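Local coordinates for ThermoDBP-single stranded DNA binding protein (PDB 3TEK), which binds single-stranded DNA and probably stands in for the canonical single-stranded DNA-binding protein in Thermoproteales, at residues V26-L40 against E51-L64. Numbering follows the deposited sequence.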
loop_
_atom_site.group_PDB
_atom_site.type_symbol
_atom_site.label_atom_id
_atom_site.label_comp_id
_atom_site.label_asym_id
_atom_site.label_seq_id
_atom_site.Cartn_x
_atom_site.Cartn_y
_atom_site.Cartn_z
ATOM N N VAL A 26 7.946 -4.398 -10.824
ATOM C CA VAL A 26 6.589 -4.838 -10.572
ATOM C C VAL A 26 5.717 -3.629 -10.310
ATOM O O VAL A 26 5.914 -2.909 -9.323
ATOM C CB VAL A 26 6.513 -5.824 -9.393
ATOM C CG1 VAL A 26 5.085 -6.396 -9.267
ATOM C CG2 VAL A 26 7.540 -6.985 -9.572
ATOM N N LEU A 27 4.774 -3.394 -11.224
ATOM C CA LEU A 27 3.708 -2.410 -10.994
ATOM C C LEU A 27 2.608 -3.050 -10.153
ATOM O O LEU A 27 2.054 -4.068 -10.544
ATOM C CB LEU A 27 3.146 -1.914 -12.320
ATOM C CG LEU A 27 2.001 -0.905 -12.297
ATOM C CD1 LEU A 27 2.341 0.333 -11.481
ATOM C CD2 LEU A 27 1.663 -0.513 -13.707
ATOM N N ILE A 28 2.310 -2.466 -8.993
ATOM C CA ILE A 28 1.316 -3.028 -8.109
ATOM C C ILE A 28 0.162 -2.041 -7.922
ATOM O O ILE A 28 0.364 -0.878 -7.564
ATOM C CB ILE A 28 1.895 -3.365 -6.754
ATOM C CG1 ILE A 28 3.081 -4.330 -6.893
ATOM C CG2 ILE A 28 0.821 -3.957 -5.845
ATOM C CD1 ILE A 28 3.662 -4.701 -5.584
ATOM N N ARG A 29 -1.048 -2.532 -8.170
ATOM C CA ARG A 29 -2.263 -1.798 -7.900
ATOM C C ARG A 29 -2.833 -2.371 -6.623
ATOM O O ARG A 29 -3.159 -3.552 -6.570
ATOM C CB ARG A 29 -3.265 -1.954 -9.045
ATOM C CG ARG A 29 -2.776 -1.343 -10.352
ATOM C CD ARG A 29 -3.640 -1.690 -11.553
ATOM N NE ARG A 29 -2.931 -1.316 -12.780
ATOM C CZ ARG A 29 -2.561 -2.135 -13.770
ATOM N NH1 ARG A 29 -2.856 -3.434 -13.752
ATOM N NH2 ARG A 29 -1.909 -1.631 -14.818
ATOM N N TRP A 30 -2.968 -1.528 -5.604
ATOM C CA TRP A 30 -3.311 -1.994 -4.275
ATOM C C TRP A 30 -4.504 -1.240 -3.700
ATOM O O TRP A 30 -4.474 -0.024 -3.588
ATOM C CB TRP A 30 -2.074 -1.849 -3.383
ATOM C CG TRP A 30 -2.278 -2.135 -1.927
ATOM C CD1 TRP A 30 -3.023 -3.132 -1.383
ATOM C CD2 TRP A 30 -1.715 -1.410 -0.827
ATOM N NE1 TRP A 30 -2.962 -3.081 -0.019
ATOM C CE2 TRP A 30 -2.170 -2.031 0.356
ATOM C CE3 TRP A 30 -0.891 -0.290 -0.726
ATOM C CZ2 TRP A 30 -1.815 -1.579 1.630
ATOM C CZ3 TRP A 30 -0.538 0.160 0.541
ATOM C CH2 TRP A 30 -0.997 -0.491 1.703
ATOM N N ASN A 31 -5.566 -1.961 -3.371
ATOM C CA ASN A 31 -6.683 -1.370 -2.631
ATOM C C ASN A 31 -6.652 -1.888 -1.221
ATOM O O ASN A 31 -6.614 -3.074 -1.011
ATOM C CB ASN A 31 -8.045 -1.674 -3.274
ATOM C CG ASN A 31 -9.222 -0.877 -2.620
ATOM O OD1 ASN A 31 -9.194 -0.539 -1.426
ATOM N ND2 ASN A 31 -10.255 -0.583 -3.415
ATOM N N THR A 32 -6.686 -0.973 -0.255
ATOM C CA THR A 32 -6.568 -1.312 1.160
ATOM C C THR A 32 -7.726 -2.135 1.656
ATOM O O THR A 32 -7.610 -2.855 2.655
ATOM C CB THR A 32 -6.586 -0.037 2.039
ATOM O OG1 THR A 32 -7.850 0.631 1.892
ATOM C CG2 THR A 32 -5.447 0.901 1.641
ATOM N N GLY A 33 -8.861 -1.973 0.989
ATOM C CA GLY A 33 -10.107 -2.482 1.475
ATOM C C GLY A 33 -10.775 -1.470 2.360
ATOM O O GLY A 33 -10.213 -0.407 2.705
ATOM N N LYS A 34 -12.010 -1.810 2.694
ATOM C CA LYS A 34 -12.892 -0.976 3.501
ATOM C C LYS A 34 -12.325 -0.962 4.916
ATOM O O LYS A 34 -12.181 -2.016 5.540
ATOM C CB LYS A 34 -14.310 -1.584 3.457
ATOM C CG LYS A 34 -15.471 -0.736 3.974
ATOM C CD LYS A 34 -16.797 -1.384 3.503
ATOM C CE LYS A 34 -17.997 -1.022 4.345
ATOM N NZ LYS A 34 -19.137 -1.902 3.963
ATOM N N THR A 35 -11.994 0.215 5.427
ATOM C CA THR A 35 -11.292 0.300 6.708
ATOM C C THR A 35 -11.515 1.666 7.362
ATOM O O THR A 35 -12.293 2.467 6.866
ATOM C CB THR A 35 -9.791 0.027 6.532
ATOM O OG1 THR A 35 -9.148 -0.012 7.813
ATOM C CG2 THR A 35 -9.139 1.083 5.663
ATOM N N SER A 36 -10.847 1.913 8.474
ATOM C CA SER A 36 -10.930 3.204 9.145
ATOM C C SER A 36 -9.513 3.620 9.407
ATOM O O SER A 36 -8.598 2.780 9.278
ATOM C CB SER A 36 -11.683 3.096 10.475
ATOM O OG SER A 36 -11.000 2.240 11.382
ATOM N N ALA A 37 -9.339 4.901 9.757
ATOM C CA ALA A 37 -8.018 5.485 10.064
ATOM C C ALA A 37 -7.328 4.782 11.230
ATOM O O ALA A 37 -6.158 4.423 11.138
ATOM C CB ALA A 37 -8.126 6.986 10.351
ATOM N N GLY A 38 -8.061 4.573 12.319
ATOM C CA GLY A 38 -7.547 3.835 13.456
ATOM C C GLY A 38 -7.015 2.451 13.082
ATOM O O GLY A 38 -5.947 2.045 13.550
ATOM N N ARG A 39 -7.765 1.712 12.269
ATOM C CA ARG A 39 -7.361 0.350 11.880
ATOM C C ARG A 39 -6.163 0.370 10.971
ATOM O O ARG A 39 -5.229 -0.406 11.134
ATOM C CB ARG A 39 -8.480 -0.376 11.135
ATOM C CG ARG A 39 -9.687 -0.764 11.971
ATOM C CD ARG A 39 -10.682 -1.584 11.123
ATOM N NE ARG A 39 -10.035 -2.614 10.300
ATOM C CZ ARG A 39 -9.536 -3.767 10.745
ATOM N NH1 ARG A 39 -9.587 -4.091 12.036
ATOM N NH2 ARG A 39 -8.975 -4.611 9.883
ATOM N N LEU A 40 -6.204 1.262 9.994
ATOM C CA LEU A 40 -5.203 1.262 8.937
ATOM C C LEU A 40 -3.899 1.929 9.377
ATOM O O LEU A 40 -2.812 1.385 9.145
ATOM C CB LEU A 40 -5.744 1.954 7.683
ATOM C CG LEU A 40 -4.755 2.045 6.509
ATOM C CD1 LEU A 40 -4.350 0.669 5.941
ATOM C CD2 LEU A 40 -5.368 2.977 5.449
ATOM N N GLU A 51 -2.418 -1.720 10.545
ATOM C CA GLU A 51 -2.625 -2.852 9.646
ATOM C C GLU A 51 -1.864 -2.625 8.340
ATOM O O GLU A 51 -1.544 -3.573 7.630
ATOM C CB GLU A 51 -4.114 -3.033 9.363
ATOM C CG GLU A 51 -4.520 -4.459 9.050
ATOM C CD GLU A 51 -6.030 -4.627 8.940
ATOM O OE1 GLU A 51 -6.461 -5.676 8.410
ATOM O OE2 GLU A 51 -6.777 -3.717 9.383
ATOM N N PHE A 52 -1.572 -1.358 8.062
ATOM C CA PHE A 52 -0.929 -0.932 6.829
ATOM C C PHE A 52 0.176 -1.871 6.368
ATOM O O PHE A 52 0.196 -2.292 5.213
ATOM C CB PHE A 52 -0.336 0.454 6.988
ATOM C CG PHE A 52 0.355 0.943 5.758
ATOM C CD1 PHE A 52 -0.349 1.634 4.779
ATOM C CD2 PHE A 52 1.699 0.700 5.554
ATOM C CE1 PHE A 52 0.291 2.098 3.638
ATOM C CE2 PHE A 52 2.334 1.148 4.406
ATOM C CZ PHE A 52 1.626 1.842 3.448
ATOM N N PHE A 53 1.090 -2.170 7.280
ATOM C CA PHE A 53 2.321 -2.889 6.947
ATOM C C PHE A 53 2.093 -4.345 6.586
ATOM O O PHE A 53 2.704 -4.879 5.649
ATOM C CB PHE A 53 3.324 -2.724 8.093
ATOM C CG PHE A 53 3.863 -1.323 8.183
ATOM C CD1 PHE A 53 4.744 -0.857 7.219
ATOM C CD2 PHE A 53 3.440 -0.454 9.163
ATOM C CE1 PHE A 53 5.236 0.446 7.271
ATOM C CE2 PHE A 53 3.923 0.857 9.220
ATOM C CZ PHE A 53 4.796 1.306 8.268
ATOM N N LYS A 54 1.172 -4.958 7.318
ATOM C CA LYS A 54 0.713 -6.307 7.063
ATOM C C LYS A 54 0.037 -6.394 5.707
ATOM O O LYS A 54 0.271 -7.335 4.939
ATOM C CB LYS A 54 -0.275 -6.724 8.155
ATOM C CG LYS A 54 -0.497 -8.211 8.268
ATOM C CD LYS A 54 -1.485 -8.574 9.440
ATOM C CE LYS A 54 -1.049 -7.998 10.800
ATOM N NZ LYS A 54 0.046 -8.750 11.513
ATOM N N LEU A 55 -0.809 -5.403 5.411
ATOM C CA LEU A 55 -1.485 -5.351 4.122
ATOM C C LEU A 55 -0.451 -5.145 2.999
ATOM O O LEU A 55 -0.477 -5.835 1.981
ATOM C CB LEU A 55 -2.564 -4.253 4.112
ATOM C CG LEU A 55 -3.703 -4.457 5.164
ATOM C CD1 LEU A 55 -4.615 -3.231 5.260
ATOM C CD2 LEU A 55 -4.526 -5.731 4.926
ATOM N N LEU A 56 0.469 -4.209 3.211
ATOM C CA LEU A 56 1.436 -3.871 2.173
ATOM C C LEU A 56 2.329 -5.085 1.847
ATOM O O LEU A 56 2.616 -5.380 0.689
ATOM C CB LEU A 56 2.296 -2.686 2.619
ATOM C CG LEU A 56 3.470 -2.319 1.742
ATOM C CD1 LEU A 56 2.939 -1.733 0.467
ATOM C CD2 LEU A 56 4.348 -1.310 2.410
ATOM N N PHE A 57 2.749 -5.769 2.893
ATOM C CA PHE A 57 3.671 -6.893 2.776
ATOM C C PHE A 57 3.058 -8.075 2.064
ATOM O O PHE A 57 3.721 -8.726 1.267
ATOM C CB PHE A 57 4.188 -7.303 4.152
ATOM C CG PHE A 57 5.335 -6.440 4.649
ATOM C CD1 PHE A 57 5.356 -5.068 4.426
ATOM C CD2 PHE A 57 6.395 -7.005 5.347
ATOM C CE1 PHE A 57 6.404 -4.263 4.877
ATOM C CE2 PHE A 57 7.466 -6.192 5.813
ATOM C CZ PHE A 57 7.448 -4.812 5.570
ATOM N N GLY A 58 1.790 -8.338 2.349
ATOM C CA GLY A 58 1.040 -9.352 1.617
ATOM C C GLY A 58 0.882 -8.962 0.166
ATOM O O GLY A 58 1.011 -9.796 -0.730
ATOM N N ALA A 59 0.642 -7.673 -0.073
ATOM C CA ALA A 59 0.527 -7.180 -1.438
ATOM C C ALA A 59 1.835 -7.382 -2.228
ATOM O O ALA A 59 1.803 -7.818 -3.376
ATOM C CB ALA A 59 0.091 -5.685 -1.459
ATOM N N VAL A 60 2.973 -7.095 -1.600
ATOM C CA VAL A 60 4.265 -7.255 -2.285
ATOM C C VAL A 60 4.592 -8.718 -2.521
ATOM O O VAL A 60 4.980 -9.098 -3.628
ATOM C CB VAL A 60 5.354 -6.525 -1.506
ATOM C CG1 VAL A 60 6.722 -6.831 -2.041
ATOM C CG2 VAL A 60 5.018 -4.991 -1.518
ATOM N N ALA A 61 4.456 -9.535 -1.493
ATOM C CA ALA A 61 4.843 -10.957 -1.562
ATOM C C ALA A 61 3.967 -11.638 -2.583
ATOM O O ALA A 61 4.467 -12.385 -3.420
ATOM C CB ALA A 61 4.681 -11.635 -0.206
ATOM N N GLY A 62 2.660 -11.357 -2.513
ATOM C CA GLY A 62 1.686 -11.885 -3.462
ATOM C C GLY A 62 2.000 -11.502 -4.900
ATOM O O GLY A 62 1.962 -12.347 -5.778
ATOM N N SER A 63 2.321 -10.229 -5.138
ATOM C CA SER A 63 2.690 -9.791 -6.490
ATOM C C SER A 63 3.990 -10.471 -6.979
ATOM O O SER A 63 4.103 -10.813 -8.147
ATOM C CB SER A 63 2.816 -8.278 -6.576
ATOM O OG SER A 63 1.600 -7.639 -6.172
ATOM N N LEU A 64 4.955 -10.667 -6.094
ATOM C CA LEU A 64 6.186 -11.310 -6.503
ATOM C C LEU A 64 5.963 -12.768 -6.939
ATOM O O LEU A 64 6.525 -13.216 -7.930
ATOM C CB LEU A 64 7.250 -11.206 -5.407
ATOM C CG LEU A 64 7.906 -9.820 -5.270
ATOM C CD1 LEU A 64 8.609 -9.706 -3.966
ATOM C CD2 LEU A 64 8.867 -9.489 -6.430
HETATM O O HOH W 1 -6.819 -1.606 7.468
#
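The Trp30 side chain packs against helix 52-68 and meets four of its side chains. The benzo edge of the indole turns to the Phe52 ring in an offset edge-to-face pair, the two planes 70° apart and the centroids 5.3 Å. Ala59 CB sits over one face of the five-membered ring, a CH-pi contact 4.2 Å from its centroid. Leu56 CD1 lies over the same face, whereas Leu55 CB comes to the edge, 3.7 Å from Trp30 CZ2. With CG anti to the backbone N (chi1 173°), the indole is carried from the strand to the helix. Further along, Ile28 CD1 packs on Ser63 and Val60. Ser63 OG donates to Ala59 O at 2.8 Å, a carbonyl that also accepts from Ser63 N. Strand 23-31 belongs to a four-stranded antiparallel sheet with its strands in chain order, the helices inserted between the second and third. Helix 52-68 packs on one face of that sheet. Helix 83-108 adds Phe93, Leu92 and Leu96 around Phe52. At the other end, Leu40 CD1 touches Leu55 CD1 and Phe52. Arg39 NH2 and Glu51 OE2 form a salt bridge, though the modelled 2.4 Å is doubtful. OE2 comes over one guanidinium face, the two planes 85° apart. A water donates to OE2 and also bonds Thr35 OG1. Backbone bonds from Glu51 N to Arg39 O (3.2 Å) and Phe52 N to Leu40 O (3.2 Å) join Glu51 and Phe52 to helix 37-41.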